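Chromosome-partitioning protein Spo0J (Thermus thermophilus HB27, PDB 1VZ0) binds the plasmid centromere-like site parS, stimulates the ATPase Soj and is probably involved in chromosome partitioning. Local coordinates at residues 45-50 / 77-82. Sequence-based numbering, arbitrary orientation.
Sequences ESLKEL and GERRYR
R79 reaches across from helix 78-86 and brings its guanidinium up to S46, whose CA lies at its edge, with NH2 against CB of L47, joining the first turn of that helix to the middle of helix 38-57. Both helices belong to the ParB N-terminal domain, and G77, at the N-cap position, starts the second one directly after strand 71-76. The two short axes cross at -60° and approach to 9.7 Å, and L47, L50 and the R79 guanidinium fill most of the contact. A bend at chi3 brings NH1 of R79 to 2.6 Å from OG of S46, but the N-H points poorly at the oxygen (123°) and the bond is weak. OG stands between the backbone N and the carbonyl carbon of its own residue, chi1 63°, and has its strongest partner in the carbonyl oxygen of A43, with that of F42 also hydrogen-bonded. The carbonyl of A43 also accepts NH2 of R79, while NE forms a salt bridge with E166 of the second subunit, so one guanidinium ties helix 38-57 to another chain. An alanine in place of R79 would remove these polar links and probably loosen both the helix pair and its hold on that subunit. Beside the arginine, L47 holds CG anti to its backbone N and meets A83 and M86 farther along helix 78-86; L47 CD2 lies 4.2 Å from R82 C. The side chain of L50 leaves its backbone toward helix 78-86, also touching L60, and L50 CD1 comes to 4.2 Å from R79 O.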
loop_
_atom_site.group_PDB
_atom_site.type_symbol
_atom_site.label_atom_id
_atom_site.label_comp_id
_atom_site.label_asym_id
_atom_site.label_seq_id
_atom_site.Cartn_x
_atom_site.Cartn_y
_atom_site.Cartn_z
ATOM N N GLU C 45 5.752 -11.602 7.558
ATOM C CA GLU C 45 6.218 -11.541 8.936
ATOM C C GLU C 45 5.089 -11.106 9.857
ATOM O O GLU C 45 4.815 -11.760 10.863
ATOM C CB GLU C 45 7.388 -10.564 9.068
ATOM C CG GLU C 45 8.645 -10.966 8.310
ATOM C CD GLU C 45 9.781 -9.967 8.490
ATOM O OE1 GLU C 45 10.837 -10.137 7.842
ATOM O OE2 GLU C 45 9.617 -9.013 9.281
ATOM N N SER C 46 4.423 -10.010 9.510
ATOM C CA SER C 46 3.337 -9.513 10.346
ATOM C C SER C 46 2.139 -10.462 10.370
ATOM O O SER C 46 1.447 -10.565 11.382
ATOM C CB SER C 46 2.904 -8.110 9.901
ATOM O OG SER C 46 2.376 -8.104 8.591
ATOM N N LEU C 47 1.904 -11.158 9.261
ATOM C CA LEU C 47 0.807 -12.118 9.174
ATOM C C LEU C 47 1.092 -13.209 10.207
ATOM O O LEU C 47 0.212 -13.612 10.972
ATOM C CB LEU C 47 0.764 -12.750 7.780
ATOM C CG LEU C 47 -0.534 -13.386 7.263
ATOM C CD1 LEU C 47 -0.185 -14.351 6.139
ATOM C CD2 LEU C 47 -1.262 -14.124 8.373
ATOM N N LYS C 48 2.336 -13.681 10.219
ATOM C CA LYS C 48 2.758 -14.720 11.153
ATOM C C LYS C 48 2.706 -14.234 12.597
ATOM O O LYS C 48 2.292 -14.973 13.487
ATOM C CB LYS C 48 4.178 -15.188 10.818
ATOM C CG LYS C 48 4.871 -15.957 11.933
ATOM C CD LYS C 48 6.263 -16.403 11.503
ATOM C CE LYS C 48 7.138 -16.749 12.700
ATOM N NZ LYS C 48 6.531 -17.794 13.570
ATOM N N GLU C 49 3.126 -12.993 12.829
ATOM C CA GLU C 49 3.113 -12.440 14.174
ATOM C C GLU C 49 1.677 -12.301 14.686
ATOM O O GLU C 49 1.424 -12.471 15.881
ATOM C CB GLU C 49 3.850 -11.090 14.194
ATOM C CG GLU C 49 5.334 -11.235 13.843
ATOM C CD GLU C 49 6.079 -9.916 13.695
ATOM O OE1 GLU C 49 7.236 -9.957 13.219
ATOM O OE2 GLU C 49 5.530 -8.851 14.049
ATOM N N LEU C 50 0.743 -12.014 13.779
ATOM C CA LEU C 50 -0.662 -11.872 14.153
ATOM C C LEU C 50 -1.211 -13.258 14.473
ATOM O O LEU C 50 -1.976 -13.432 15.413
ATOM C CB LEU C 50 -1.482 -11.264 13.009
ATOM C CG LEU C 50 -2.683 -10.379 13.376
ATOM C CD1 LEU C 50 -3.706 -10.463 12.256
ATOM C CD2 LEU C 50 -3.311 -10.810 14.684
ATOM N N GLY C 77 -12.029 -8.572 6.580
ATOM C CA GLY C 77 -11.069 -9.084 7.548
ATOM C C GLY C 77 -10.224 -10.221 6.998
ATOM O O GLY C 77 -10.000 -11.230 7.671
ATOM N N GLU C 78 -9.735 -10.055 5.775
ATOM C CA GLU C 78 -8.929 -11.084 5.136
ATOM C C GLU C 78 -7.707 -11.501 5.968
ATOM O O GLU C 78 -7.487 -12.690 6.176
ATOM C CB GLU C 78 -8.492 -10.617 3.738
ATOM C CG GLU C 78 -8.074 -11.747 2.777
ATOM C CD GLU C 78 -9.263 -12.535 2.211
ATOM O OE1 GLU C 78 -10.198 -11.883 1.698
ATOM O OE2 GLU C 78 -9.263 -13.793 2.263
ATOM N N ARG C 79 -6.916 -10.542 6.447
ATOM C CA ARG C 79 -5.734 -10.890 7.239
ATOM C C ARG C 79 -6.099 -11.557 8.554
ATOM O O ARG C 79 -5.438 -12.501 8.998
ATOM C CB ARG C 79 -4.863 -9.654 7.487
ATOM C CG ARG C 79 -3.836 -9.459 6.372
ATOM C CD ARG C 79 -3.011 -8.188 6.517
ATOM N NE ARG C 79 -2.089 -8.197 7.653
ATOM C CZ ARG C 79 -0.880 -8.756 7.660
ATOM N NH1 ARG C 79 -0.142 -8.689 8.760
ATOM N NH2 ARG C 79 -0.401 -9.375 6.586
ATOM N N ARG C 80 -7.159 -11.060 9.173
ATOM C CA ARG C 80 -7.636 -11.621 10.421
ATOM C C ARG C 80 -7.979 -13.086 10.119
ATOM O O ARG C 80 -7.586 -14.004 10.843
ATOM C CB ARG C 80 -8.888 -10.859 10.872
ATOM C CG ARG C 80 -8.894 -10.468 12.336
ATOM C CD ARG C 80 -8.521 -9.015 12.567
ATOM N NE ARG C 80 -9.623 -8.103 12.274
ATOM C CZ ARG C 80 -9.640 -6.812 12.604
ATOM N NH1 ARG C 80 -8.613 -6.261 13.244
ATOM N NH2 ARG C 80 -10.689 -6.064 12.289
ATOM N N TYR C 81 -8.688 -13.287 9.013
ATOM C CA TYR C 81 -9.132 -14.607 8.572
ATOM C C TYR C 81 -7.974 -15.565 8.308
ATOM O O TYR C 81 -7.969 -16.697 8.795
ATOM C CB TYR C 81 -9.989 -14.446 7.311
ATOM C CG TYR C 81 -10.324 -15.723 6.568
ATOM C CD1 TYR C 81 -11.278 -16.617 7.058
ATOM C CD2 TYR C 81 -9.708 -16.021 5.353
ATOM C CE1 TYR C 81 -11.611 -17.772 6.354
ATOM C CE2 TYR C 81 -10.032 -17.170 4.644
ATOM C CZ TYR C 81 -10.987 -18.041 5.147
ATOM O OH TYR C 81 -11.340 -19.167 4.435
ATOM N N ARG C 82 -6.989 -15.108 7.545
ATOM C CA ARG C 82 -5.846 -15.948 7.221
ATOM C C ARG C 82 -4.936 -16.225 8.405
ATOM O O ARG C 82 -4.288 -17.267 8.462
ATOM C CB ARG C 82 -5.066 -15.330 6.060
ATOM C CG ARG C 82 -5.936 -15.213 4.831
ATOM C CD ARG C 82 -5.166 -15.016 3.554
ATOM N NE ARG C 82 -6.094 -15.021 2.426
ATOM C CZ ARG C 82 -6.758 -16.092 1.991
ATOM N NH1 ARG C 82 -7.587 -15.979 0.964
ATOM N NH2 ARG C 82 -6.582 -17.277 2.560
#